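Local coordinates for protein restriction endonuclease PacI (Pseudomonas alcaligenes, PDB 3M7K) that cuts double-stranded DNA at a rare eight-base-pair target site, as a restriction endonuclease of the HNH type with a beta-beta-alpha-metal active site, at residues E40-T45 with V91-S96; N104-C109 with E124-G129; G64-S69 with F110-I115. All coordinates share one frame; numbering follows the deposited sequence. Where two conformers were deposited one is given.

Contact 1 of 3, residues E40-T45 with V91-S96. With MG (magnesium ion), chain F; nucleotides of chain B; nucleotides of chain C.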
loop_
_atom_site.group_PDB
_atom_site.type_symbol
_atom_site.label_atom_id
_atom_site.label_comp_id
_atom_site.label_asym_id
_atom_site.label_seq_id
_atom_site.Cartn_x
_atom_site.Cartn_y
_atom_site.Cartn_z
ATOM N N GLU A 40 2.588 -18.990 5.188
ATOM C CA GLU A 40 3.261 -17.879 5.874
ATOM C C GLU A 40 3.690 -18.167 7.312
ATOM O O GLU A 40 4.362 -17.341 7.936
ATOM C CB GLU A 40 2.391 -16.617 5.817
ATOM C CG GLU A 40 2.040 -16.202 4.401
ATOM C CD GLU A 40 3.227 -15.613 3.651
ATOM O OE1 GLU A 40 3.838 -14.656 4.173
ATOM O OE2 GLU A 40 3.543 -16.096 2.540
ATOM N N GLY A 41 3.302 -19.329 7.830
ATOM C CA GLY A 41 3.622 -19.721 9.209
ATOM C C GLY A 41 2.720 -19.033 10.219
ATOM O O GLY A 41 3.143 -18.731 11.334
ATOM N N HIS A 42 1.477 -18.753 9.827
ATOM C CA HIS A 42 0.506 -18.193 10.762
ATOM C C HIS A 42 -0.398 -19.303 11.276
ATOM O O HIS A 42 -0.738 -20.234 10.541
ATOM C CB HIS A 42 -0.332 -17.073 10.124
ATOM C CG HIS A 42 0.483 -15.916 9.623
ATOM N ND1 HIS A 42 1.410 -15.259 10.407
ATOM C CD2 HIS A 42 0.507 -15.301 8.416
ATOM C CE1 HIS A 42 1.974 -14.293 9.702
ATOM N NE2 HIS A 42 1.442 -14.297 8.492
ATOM N N ALA A 43 -0.755 -19.213 12.551
ATOM C CA ALA A 43 -1.740 -20.107 13.124
ATOM C C ALA A 43 -3.121 -19.793 12.528
ATOM O O ALA A 43 -3.344 -18.705 11.984
ATOM C CB ALA A 43 -1.750 -19.974 14.641
ATOM N N ASN A 44 -4.016 -20.775 12.590
ATOM C CA ASN A 44 -5.395 -20.652 12.134
ATOM C C ASN A 44 -6.316 -21.383 13.109
ATOM O O ASN A 44 -6.405 -22.609 13.068
ATOM C CB ASN A 44 -5.553 -21.253 10.732
ATOM C CG ASN A 44 -6.985 -21.177 10.216
ATOM O OD1 ASN A 44 -7.828 -20.484 10.789
ATOM N ND2 ASN A 44 -7.260 -21.882 9.117
ATOM N N THR A 45 -6.996 -20.634 13.978
ATOM C CA THR A 45 -7.929 -21.237 14.927
ATOM C C THR A 45 -9.401 -21.256 14.471
ATOM O O THR A 45 -10.241 -21.864 15.151
ATOM C CB THR A 45 -7.793 -20.647 16.365
ATOM O OG1 THR A 45 -8.105 -19.250 16.342
ATOM C CG2 THR A 45 -6.377 -20.845 16.909
ATOM N N VAL A 91 -9.615 -11.138 4.540
ATOM C CA VAL A 91 -9.485 -11.167 5.997
ATOM C C VAL A 91 -8.156 -10.558 6.458
ATOM O O VAL A 91 -7.093 -11.007 6.032
ATOM C CB VAL A 91 -9.583 -12.627 6.525
ATOM C CG1 VAL A 91 -9.509 -12.649 8.045
ATOM C CG2 VAL A 91 -10.874 -13.307 6.047
ATOM N N ASP A 92 -8.229 -9.528 7.303
ATOM C CA ASP A 92 -7.053 -8.909 7.910
ATOM C C ASP A 92 -6.795 -9.546 9.280
ATOM O O ASP A 92 -7.705 -9.645 10.108
ATOM C CB ASP A 92 -7.280 -7.413 8.131
ATOM C CG ASP A 92 -6.181 -6.770 8.948
ATOM O OD1 ASP A 92 -5.005 -7.021 8.618
ATOM O OD2 ASP A 92 -6.481 -6.003 9.914
ATOM N N ARG A 93 -5.563 -9.972 9.500
ATOM C CA ARG A 93 -5.084 -10.322 10.839
ATOM C C ARG A 93 -4.745 -8.990 11.511
ATOM O O ARG A 93 -3.681 -8.403 11.243
ATOM C CB ARG A 93 -3.873 -11.243 10.722
ATOM C CG ARG A 93 -4.162 -12.538 9.933
ATOM C CD ARG A 93 -2.880 -13.335 9.609
ATOM N NE ARG A 93 -1.998 -12.662 8.635
ATOM C CZ ARG A 93 -0.906 -11.965 8.965
ATOM N NH1 ARG A 93 -0.538 -11.858 10.237
ATOM N NH2 ARG A 93 -0.163 -11.388 8.025
ATOM N N SER A 94 -5.692 -8.487 12.305
ATOM C CA SER A 94 -5.605 -7.184 12.980
ATOM C C SER A 94 -4.208 -6.892 13.495
ATOM O O SER A 94 -3.573 -5.909 13.119
ATOM C CB SER A 94 -6.535 -7.155 14.212
ATOM O OG SER A 94 -7.736 -6.502 13.876
ATOM N N ASP A 95 -3.763 -7.759 14.386
ATOM C CA ASP A 95 -2.413 -7.733 14.887
ATOM C C ASP A 95 -1.640 -8.594 13.906
ATOM O O ASP A 95 -1.851 -9.812 13.827
ATOM C CB ASP A 95 -2.368 -8.296 16.320
ATOM C CG ASP A 95 -0.975 -8.272 16.910
ATOM O OD1 ASP A 95 -0.024 -7.967 16.167
ATOM O OD2 ASP A 95 -0.821 -8.578 18.112
ATOM N N SER A 96 -0.781 -7.947 13.116
ATOM C CA SER A 96 -0.125 -8.639 12.017
ATOM C C SER A 96 0.902 -9.646 12.503
ATOM O O SER A 96 1.363 -10.482 11.719
ATOM C CB SER A 96 0.519 -7.654 11.025
ATOM O OG SER A 96 0.190 -8.045 9.689
HETATM MG MG MG F . -3.632 -7.951 6.918
ATOM P P DT B 10 2.562 -9.744 6.545
ATOM O OP1 DT B 10 2.097 -9.401 7.908
ATOM O OP2 DT B 10 3.072 -11.093 6.191
ATOM O "O5'" DT B 10 1.369 -9.439 5.522
ATOM C "C5'" DT B 10 0.595 -8.273 5.709
ATOM C "C4'" DT B 10 -0.328 -8.025 4.527
ATOM O "O4'" DT B 10 0.485 -7.902 3.340
ATOM C "C3'" DT B 10 -1.308 -9.129 4.157
ATOM O "O3'" DT B 10 -2.412 -9.156 5.062
ATOM C "C2'" DT B 10 -1.684 -8.697 2.739
ATOM C "C1'" DT B 10 -0.337 -8.165 2.217
ATOM N N1 DT B 10 0.430 -9.176 1.367
ATOM C C2 DT B 10 0.383 -9.043 -0.014
ATOM O O2 DT B 10 -0.243 -8.152 -0.561
ATOM N N3 DT B 10 1.078 -9.984 -0.731
ATOM C C4 DT B 10 1.798 -11.037 -0.192
ATOM O O4 DT B 10 2.406 -11.846 -0.914
ATOM C C5 DT B 10 1.802 -11.125 1.258
ATOM C C7 DT B 10 2.561 -12.235 1.969
ATOM C C6 DT B 10 1.124 -10.204 1.958
ATOM O OP3 DT C 1 -0.654 -12.648 4.085
ATOM P P DT C 1 -2.037 -12.702 4.631
ATOM O OP1 DT C 1 -2.346 -12.037 5.890
ATOM O OP2 DT C 1 -2.433 -14.108 4.675
ATOM O "O5'" DT C 1 -2.832 -11.968 3.451
ATOM C "C5'" DT C 1 -4.167 -12.115 3.173
ATOM C "C4'" DT C 1 -4.450 -11.317 1.902
ATOM O "O4'" DT C 1 -3.240 -11.164 1.129
ATOM C "C3'" DT C 1 -5.467 -11.959 0.997
ATOM O "O3'" DT C 1 -6.271 -10.951 0.378
ATOM C "C2'" DT C 1 -4.589 -12.719 -0.005
ATOM C "C1'" DT C 1 -3.358 -11.816 -0.124
ATOM N N1 DT C 1 -2.147 -12.615 -0.357
ATOM C C2 DT C 1 -1.504 -12.517 -1.571
ATOM O O2 DT C 1 -1.867 -11.796 -2.477
ATOM N N3 DT C 1 -0.394 -13.302 -1.703
ATOM C C4 DT C 1 0.123 -14.171 -0.757
ATOM O O4 DT C 1 1.123 -14.834 -0.997
ATOM C C5 DT C 1 -0.587 -14.237 0.501
ATOM C C7 DT C 1 -0.100 -15.156 1.597
ATOM C C6 DT C 1 -1.684 -13.460 0.644
HETATM O O HOH W 1 -2.405 -8.563 8.778
HETATM O O HOH W 2 -2.432 -5.944 6.540
#
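The imidazole of H42 and the guanidinium of R93 lie flat on one another, with centres 3.7 Å apart and planes 19° from parallel. H42 NE2 sits over the middle of the guanidinium, 3.3 Å from R93 CZ, and a magnesium-bound water covers the opposite face; S96 O and DNA phosphate oxygens occupy the edge. The H42 ring has E40 O over its other face and OP2 of DT10 of chain B near its plane. R93 closes strand 91-93, which belongs to the hairpin of the beta-beta-alpha-metal active site, whereas H42 comes from the loop after helix 25-40. Although H42 NE2 also approaches R93 NH2, the angle is poor, so the evidence supports a stack and no hydrogen bond. A bend at chi3 (-68°) swings the guanidinium to meet the ring. Its rotation is fixed by bonds around the edge: R93 NE reaches OP1 of DT1 of chain C at 2.8 Å, R93 NH2 reaches OP1 of both nucleotides, and R93 NH1 reaches S96 O at 2.8 Å, only 5° out of the guanidinium plane. R93 NH1 also bonds E98 O. D92 OD1 binds magnesium at 2.4 Å, and O3' of DT10, the 3' end left by cleavage in this product complex, binds it too. S96 OG gives its hydrogen bond to OP1 of DT10 at 2.9 Å and accepts one from the water over the guanidinium.

Contact 2 of 3, residues N104-C109 with E124-G129. With NA (sodium ion), chain N; ZN (zinc ion), chain D.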
loop_
_atom_site.group_PDB
_atom_site.type_symbol
_atom_site.label_atom_id
_atom_site.label_comp_id
_atom_site.label_asym_id
_atom_site.label_seq_id
_atom_site.Cartn_x
_atom_site.Cartn_y
_atom_site.Cartn_z
ATOM N N ASN A 104 -8.800 -12.187 16.261
ATOM C CA ASN A 104 -7.851 -11.343 15.496
ATOM C C ASN A 104 -8.291 -10.957 14.078
ATOM O O ASN A 104 -7.661 -10.128 13.420
ATOM C CB ASN A 104 -6.495 -12.043 15.450
ATOM C CG ASN A 104 -5.372 -11.131 15.023
ATOM O OD1 ASN A 104 -5.321 -9.947 15.389
ATOM N ND2 ASN A 104 -4.456 -11.677 14.247
ATOM N N ALA A 105 -9.370 -11.560 13.609
ATOM C CA ALA A 105 -9.832 -11.362 12.235
ATOM C C ALA A 105 -10.691 -10.122 12.115
ATOM O O ALA A 105 -11.538 -9.836 12.975
ATOM C CB ALA A 105 -10.597 -12.560 11.751
ATOM N N ARG A 106 -10.479 -9.421 11.011
ATOM C CA ARG A 106 -11.243 -8.263 10.638
ATOM C C ARG A 106 -11.489 -8.418 9.142
ATOM O O ARG A 106 -10.570 -8.801 8.407
ATOM C CB ARG A 106 -10.337 -7.065 10.901
ATOM C CG ARG A 106 -11.011 -5.777 10.863
ATOM C CD ARG A 106 -10.458 -4.879 11.951
ATOM N NE ARG A 106 -11.082 -3.606 11.735
ATOM C CZ ARG A 106 -10.863 -2.507 12.432
ATOM N NH1 ARG A 106 -10.011 -2.503 13.451
ATOM N NH2 ARG A 106 -11.509 -1.409 12.080
ATOM N N LEU A 107 -12.698 -8.132 8.665
ATOM C CA LEU A 107 -12.934 -8.152 7.220
ATOM C C LEU A 107 -12.254 -6.940 6.623
ATOM O O LEU A 107 -12.339 -5.838 7.183
ATOM C CB LEU A 107 -14.426 -8.098 6.921
ATOM C CG LEU A 107 -15.042 -8.715 5.680
ATOM C CD1 LEU A 107 -14.745 -10.221 5.509
ATOM C CD2 LEU A 107 -16.550 -8.450 5.762
ATOM N N ALA A 108 -11.558 -7.139 5.511
ATOM C CA ALA A 108 -10.877 -6.038 4.834
ATOM C C ALA A 108 -10.850 -6.227 3.311
ATOM O O ALA A 108 -10.618 -7.335 2.821
ATOM C CB ALA A 108 -9.440 -5.872 5.375
ATOM N N CYS A 109 -11.047 -5.141 2.568
ATOM C CA CYS A 109 -10.900 -5.199 1.123
ATOM C C CYS A 109 -9.410 -5.303 0.822
ATOM O O CYS A 109 -8.556 -4.956 1.671
ATOM C CB CYS A 109 -11.514 -3.952 0.433
ATOM S SG CYS A 109 -10.561 -2.366 0.582
ATOM N N GLU A 124 -4.261 2.655 13.876
ATOM C CA GLU A 124 -3.737 3.563 12.849
ATOM C C GLU A 124 -4.509 3.377 11.544
ATOM O O GLU A 124 -4.855 4.353 10.869
ATOM C CB GLU A 124 -2.238 3.342 12.624
ATOM C CG GLU A 124 -1.351 3.944 13.727
ATOM C CD GLU A 124 0.069 3.412 13.731
ATOM O OE1 GLU A 124 0.368 2.425 13.015
ATOM O OE2 GLU A 124 0.897 3.982 14.468
ATOM N N MET A 125 -4.793 2.128 11.199
ATOM C CA MET A 125 -5.480 1.841 9.936
ATOM C C MET A 125 -6.953 2.290 9.944
ATOM O O MET A 125 -7.518 2.628 8.880
ATOM C CB MET A 125 -5.361 0.355 9.551
ATOM C CG MET A 125 -5.799 0.089 8.102
ATOM S SD MET A 125 -4.737 0.894 6.844
ATOM C CE MET A 125 -5.811 0.891 5.392
ATOM N N ASP A 126 -7.588 2.264 11.120
ATOM C CA ASP A 126 -8.927 2.852 11.260
ATOM C C ASP A 126 -8.933 4.260 10.683
ATOM O O ASP A 126 -9.857 4.640 9.954
ATOM C CB ASP A 126 -9.372 2.914 12.735
ATOM C CG ASP A 126 -9.870 1.580 13.245
ATOM O OD1 ASP A 126 -10.222 0.713 12.415
ATOM O OD2 ASP A 126 -9.902 1.397 14.471
ATOM N N VAL A 127 -7.883 5.016 11.011
ATOM C CA VAL A 127 -7.736 6.401 10.581
ATOM C C VAL A 127 -7.495 6.514 9.063
ATOM O O VAL A 127 -8.145 7.330 8.395
ATOM C CB VAL A 127 -6.642 7.137 11.413
ATOM C CG1 VAL A 127 -6.668 8.635 11.133
ATOM C CG2 VAL A 127 -6.877 6.918 12.914
ATOM N N LEU A 128 -6.566 5.714 8.523
ATOM C CA LEU A 128 -6.383 5.641 7.067
ATOM C C LEU A 128 -7.686 5.240 6.370
ATOM O O LEU A 128 -8.030 5.789 5.317
ATOM C CB LEU A 128 -5.271 4.648 6.683
ATOM C CG LEU A 128 -3.830 5.153 6.761
ATOM C CD1 LEU A 128 -3.389 5.393 8.203
ATOM C CD2 LEU A 128 -2.884 4.178 6.096
ATOM N N GLY A 129 -8.387 4.265 6.943
ATOM C CA GLY A 129 -9.683 3.819 6.400
ATOM C C GLY A 129 -10.700 4.937 6.161
ATOM O O GLY A 129 -11.350 4.964 5.098
HETATM NA NA NA N . -8.824 10.151 8.867
HETATM ZN ZN ZN D . -11.098 -1.127 2.487
HETATM O O HOH W 3 -7.190 12.544 8.932
HETATM O O HOH W 4 -10.196 11.591 7.107
#
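R106 projects from extended strand 105-108 and D126 from helix 122-139; no backbone atoms of the two segments meet, and the side chains of R106 and D126 alone span the gap. The arginine starts with CG opposite its backbone N (chi1 -167°), bends at chi2 and runs on extended to the aspartate. The bridge is a salt bridge: R106 NH2 donates to D126 OD1 at 2.5 Å, shorter than expected and so of doubtful exact length, with an N-H...O angle of 132° that is far from straight. OD1 receives it on its syn lone pair, yet it lies tilted from the guanidinium plane, and the guanidinium and carboxylate planes stand 51° apart. D126 OD2 remains 4.0 Å from R106 NH1, which excludes a paired, two-oxygen clasp. R106 NH2 has a second acceptor in G64 O, and the Y65 ring lies over one face of the guanidinium. The contact therefore joins the second strand of the HNH hairpin to the helix that follows the beta-beta-alpha unit. Just past that strand, at the N-cap of helix 110-116, C109 SG binds zinc at 2.3 Å together with C63, C66 and C112, while E124 on helix 122-139 makes a salt bridge to R139 of the second subunit. The crooked angle and the tilt suggest that charge attraction contributes much of the hold, and the nearby guanidinium would probably favour the ionised form of D126.

Contact 3 of 3, residues G64-S69 with F110-I115. With ZN (zinc ion), chain D; MG (magnesium ion), chain F; nucleotides of chain E; nucleotides of chain C.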
loop_
_atom_site.group_PDB
_atom_site.type_symbol
_atom_site.label_atom_id
_atom_site.label_comp_id
_atom_site.label_asym_id
_atom_site.label_seq_id
_atom_site.Cartn_x
_atom_site.Cartn_y
_atom_site.Cartn_z
ATOM N N GLY A 64 -13.851 -3.451 7.018
ATOM C CA GLY A 64 -13.845 -2.905 8.373
ATOM C C GLY A 64 -12.977 -1.667 8.565
ATOM O O GLY A 64 -12.979 -1.081 9.651
ATOM N N TYR A 65 -12.222 -1.280 7.532
ATOM C CA TYR A 65 -11.442 -0.050 7.564
ATOM C C TYR A 65 -12.068 1.073 6.762
ATOM O O TYR A 65 -12.269 2.156 7.304
ATOM C CB TYR A 65 -9.997 -0.280 7.104
ATOM C CG TYR A 65 -9.273 -1.200 8.040
ATOM C CD1 TYR A 65 -8.863 -2.470 7.626
ATOM C CD2 TYR A 65 -9.051 -0.820 9.376
ATOM C CE1 TYR A 65 -8.201 -3.326 8.509
ATOM C CE2 TYR A 65 -8.412 -1.669 10.265
ATOM C CZ TYR A 65 -7.987 -2.910 9.825
ATOM O OH TYR A 65 -7.358 -3.738 10.706
ATOM N N CYS A 66 -12.370 0.832 5.483
ATOM C CA CYS A 66 -12.896 1.908 4.625
ATOM C C CYS A 66 -14.407 1.880 4.447
ATOM O O CYS A 66 -14.978 2.831 3.911
ATOM C CB CYS A 66 -12.226 1.897 3.251
ATOM S SG CYS A 66 -12.692 0.485 2.199
ATOM N N GLY A 67 -15.045 0.782 4.841
ATOM C CA GLY A 67 -16.512 0.694 4.785
ATOM C C GLY A 67 -17.041 0.309 3.419
ATOM O O GLY A 67 -18.240 0.179 3.234
ATOM N N ILE A 68 -16.169 0.089 2.443
ATOM C CA ILE A 68 -16.686 -0.239 1.120
ATOM C C ILE A 68 -17.436 -1.587 1.164
ATOM O O ILE A 68 -17.015 -2.504 1.870
ATOM C CB ILE A 68 -15.585 -0.234 0.044
ATOM C CG1 ILE A 68 -16.225 -0.147 -1.354
ATOM C CG2 ILE A 68 -14.667 -1.486 0.173
ATOM C CD1 ILE A 68 -15.258 0.213 -2.434
ATOM N N SER A 69 -18.541 -1.682 0.425
ATOM C CA SER A 69 -19.313 -2.921 0.349
ATOM C C SER A 69 -18.598 -3.864 -0.609
ATOM O O SER A 69 -17.790 -3.426 -1.452
ATOM C CB SER A 69 -20.729 -2.648 -0.159
ATOM O OG SER A 69 -20.688 -2.244 -1.521
ATOM N N PHE A 110 -9.074 -5.809 -0.350
ATOM C CA PHE A 110 -7.661 -6.050 -0.683
ATOM C C PHE A 110 -6.839 -4.761 -0.755
ATOM O O PHE A 110 -5.611 -4.779 -0.529
ATOM C CB PHE A 110 -7.563 -6.826 -1.998
ATOM C CG PHE A 110 -6.231 -7.526 -2.217
ATOM C CD1 PHE A 110 -5.540 -8.112 -1.153
ATOM C CD2 PHE A 110 -5.691 -7.622 -3.507
ATOM C CE1 PHE A 110 -4.326 -8.752 -1.349
ATOM C CE2 PHE A 110 -4.482 -8.308 -3.737
ATOM C CZ PHE A 110 -3.793 -8.878 -2.653
ATOM N N ILE A 111 -7.499 -3.640 -1.059
ATOM C CA ILE A 111 -6.797 -2.347 -1.049
ATOM C C ILE A 111 -6.341 -1.997 0.378
ATOM O O ILE A 111 -5.166 -1.696 0.595
ATOM C CB ILE A 111 -7.621 -1.205 -1.724
ATOM C CG1 ILE A 111 -7.624 -1.404 -3.247
ATOM C CG2 ILE A 111 -7.051 0.177 -1.349
ATOM C CD1 ILE A 111 -8.502 -0.409 -4.071
ATOM N N CYS A 112 -7.256 -2.039 1.349
ATOM C CA CYS A 112 -6.883 -1.684 2.719
ATOM C C CYS A 112 -5.942 -2.725 3.313
ATOM O O CYS A 112 -5.033 -2.398 4.076
ATOM C CB CYS A 112 -8.127 -1.563 3.609
ATOM S SG CYS A 112 -9.115 -0.109 3.218
ATOM N N ASN A 113 -6.170 -3.990 2.983
ATOM C CA ASN A 113 -5.311 -5.050 3.515
ATOM C C ASN A 113 -3.854 -4.800 3.110
ATOM O O ASN A 113 -2.932 -4.927 3.943
ATOM C CB ASN A 113 -5.786 -6.462 3.057
ATOM C CG ASN A 113 -5.685 -7.501 4.183
ATOM O OD1 ASN A 113 -5.095 -7.236 5.247
ATOM N ND2 ASN A 113 -6.266 -8.665 3.967
ATOM N N ARG A 114 -3.636 -4.482 1.827
ATOM C CA ARG A 114 -2.265 -4.241 1.329
ATOM C C ARG A 114 -1.688 -2.955 1.897
ATOM O O ARG A 114 -0.492 -2.890 2.216
ATOM C CB ARG A 114 -2.237 -4.167 -0.188
ATOM C CG ARG A 114 -2.213 -5.568 -0.797
ATOM C CD ARG A 114 -1.691 -5.445 -2.165
ATOM N NE ARG A 114 -1.319 -6.684 -2.807
ATOM C CZ ARG A 114 -1.579 -6.921 -4.097
ATOM N NH1 ARG A 114 -2.285 -6.035 -4.792
ATOM N NH2 ARG A 114 -1.164 -8.042 -4.692
ATOM N N ILE A 115 -2.522 -1.927 2.002
ATOM C CA ILE A 115 -2.060 -0.656 2.610
ATOM C C ILE A 115 -1.561 -0.830 4.036
ATOM O O ILE A 115 -0.429 -0.415 4.378
ATOM C CB ILE A 115 -3.150 0.442 2.490
ATOM C CG1 ILE A 115 -3.281 0.808 1.003
ATOM C CG2 ILE A 115 -2.794 1.680 3.352
ATOM C CD1 ILE A 115 -4.469 1.734 0.669
HETATM ZN ZN ZN D . -11.098 -1.127 2.487
HETATM MG MG MG F . -3.632 -7.951 6.918
ATOM P P DA E 8 3.106 -8.502 -8.191
ATOM O OP1 DA E 8 3.566 -8.396 -9.592
ATOM O OP2 DA E 8 3.984 -8.091 -7.063
ATOM O "O5'" DA E 8 1.727 -7.693 -8.043
ATOM C "C5'" DA E 8 0.596 -7.986 -8.864
ATOM C "C4'" DA E 8 -0.040 -6.681 -9.276
ATOM O "O4'" DA E 8 -0.513 -6.002 -8.076
ATOM C "C3'" DA E 8 0.897 -5.706 -9.973
ATOM O "O3'" DA E 8 0.130 -5.100 -11.015
ATOM C "C2'" DA E 8 1.260 -4.711 -8.857
ATOM C "C1'" DA E 8 -0.014 -4.680 -8.031
ATOM N N9 DA E 8 0.208 -4.385 -6.608
ATOM C C8 DA E 8 0.938 -5.169 -5.749
ATOM N N7 DA E 8 0.982 -4.701 -4.519
ATOM C C5 DA E 8 0.224 -3.534 -4.573
ATOM C C6 DA E 8 -0.077 -2.604 -3.562
ATOM N N6 DA E 8 0.370 -2.747 -2.282
ATOM N N1 DA E 8 -0.830 -1.535 -3.924
ATOM C C2 DA E 8 -1.275 -1.429 -5.206
ATOM N N3 DA E 8 -1.033 -2.264 -6.236
ATOM C C4 DA E 8 -0.263 -3.311 -5.849
ATOM O OP3 DT C 1 -0.654 -12.648 4.085
ATOM P P DT C 1 -2.037 -12.702 4.631
ATOM O OP1 DT C 1 -2.346 -12.037 5.890
ATOM O OP2 DT C 1 -2.433 -14.108 4.675
ATOM O "O5'" DT C 1 -2.832 -11.968 3.451
ATOM C "C5'" DT C 1 -4.167 -12.115 3.173
ATOM C "C4'" DT C 1 -4.450 -11.317 1.902
ATOM O "O4'" DT C 1 -3.240 -11.164 1.129
ATOM C "C3'" DT C 1 -5.467 -11.959 0.997
ATOM O "O3'" DT C 1 -6.271 -10.951 0.378
ATOM C "C2'" DT C 1 -4.589 -12.719 -0.005
ATOM C "C1'" DT C 1 -3.358 -11.816 -0.124
ATOM N N1 DT C 1 -2.147 -12.615 -0.357
ATOM C C2 DT C 1 -1.504 -12.517 -1.571
ATOM O O2 DT C 1 -1.867 -11.796 -2.477
ATOM N N3 DT C 1 -0.394 -13.302 -1.703
ATOM C C4 DT C 1 0.123 -14.171 -0.757
ATOM O O4 DT C 1 1.123 -14.834 -0.997
ATOM C C5 DT C 1 -0.587 -14.237 0.501
ATOM C C7 DT C 1 -0.100 -15.156 1.597
ATOM C C6 DT C 1 -1.684 -13.460 0.644
HETATM O O HOH W 2 -2.432 -5.944 6.540
HETATM O O HOH W 1 -2.405 -8.563 8.778
#
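C66 and C112 meet around zinc, and this is the tight part of the contact. Both sulfurs bind the metal, C66 SG at 2.3 Å, and C63 and C109 complete a four-cysteine site built from two CxxC pairs. The chi1 of C66 (70°), with SG between the backbone N and the carbonyl carbon, directs that sulfur at zinc. C66 CB packs 3.7 Å from C112 SG, and Y65 CB lies 4.0 Å from C112 SG, with the Y65 ring oblique to C112 CB. C66 SG also accepts a nearly straight bond from I68 N at 3.5 Å, with an angle of 160°, which closes the knuckle-like turn over the metal. The loose side is at G64, the part of the loop exposed to solvent. The polar end of Y65 points elsewhere, its OH bonded to D92.

Helix 110-115, the helix of the beta-beta-alpha-metal motif, uses its other sides for DNA and magnesium. N113 OD1 binds magnesium at 2.3 Å. The R114 guanidinium is sandwiched, with F110 CE2 3.2 Å above one face and N7 of DA8 of chain E 3.3 Å above the other, and R114 NE bonds a thymine O2. If R114 were replaced by an alanine, that thymine oxygen would probably lose its donor and a gap would open between F110 and the adenine. F110 CD1 lies 3.3 Å from O3' of DT1 of chain C.

Around this core, Y65 packs on R106 and A108 of strand 105-108 and on M125 of helix 122-139. W136 of the latter helix lies against C66 and I111, F73 of helix 70-74 touches F110, I111 and I68, and I111 and I115 pack on I119 and F120 of the second subunit.

From the N terminus, the loop after helix 25-40 opens contact 1, and residues 64-69 open contact 3 before 91-96 closes the first. Contacts 1 and 3 therefore cross, and both reach magnesium, through D92 and N113. Contact 2 opens at 104-109, after contact 1 has closed, so those two stand in series; they are joined where strands 90-93 and 105-108 pair, D92 N lying 2.7 Å from R106 O. Contact 3 closes at 110-115 while contact 2 is still open, and helix 122-139 closes contact 2, so these cross as well. Both touch zinc, and together the three tie the loop after helix 25-40, the hairpin, its helix and the last helix into one unit.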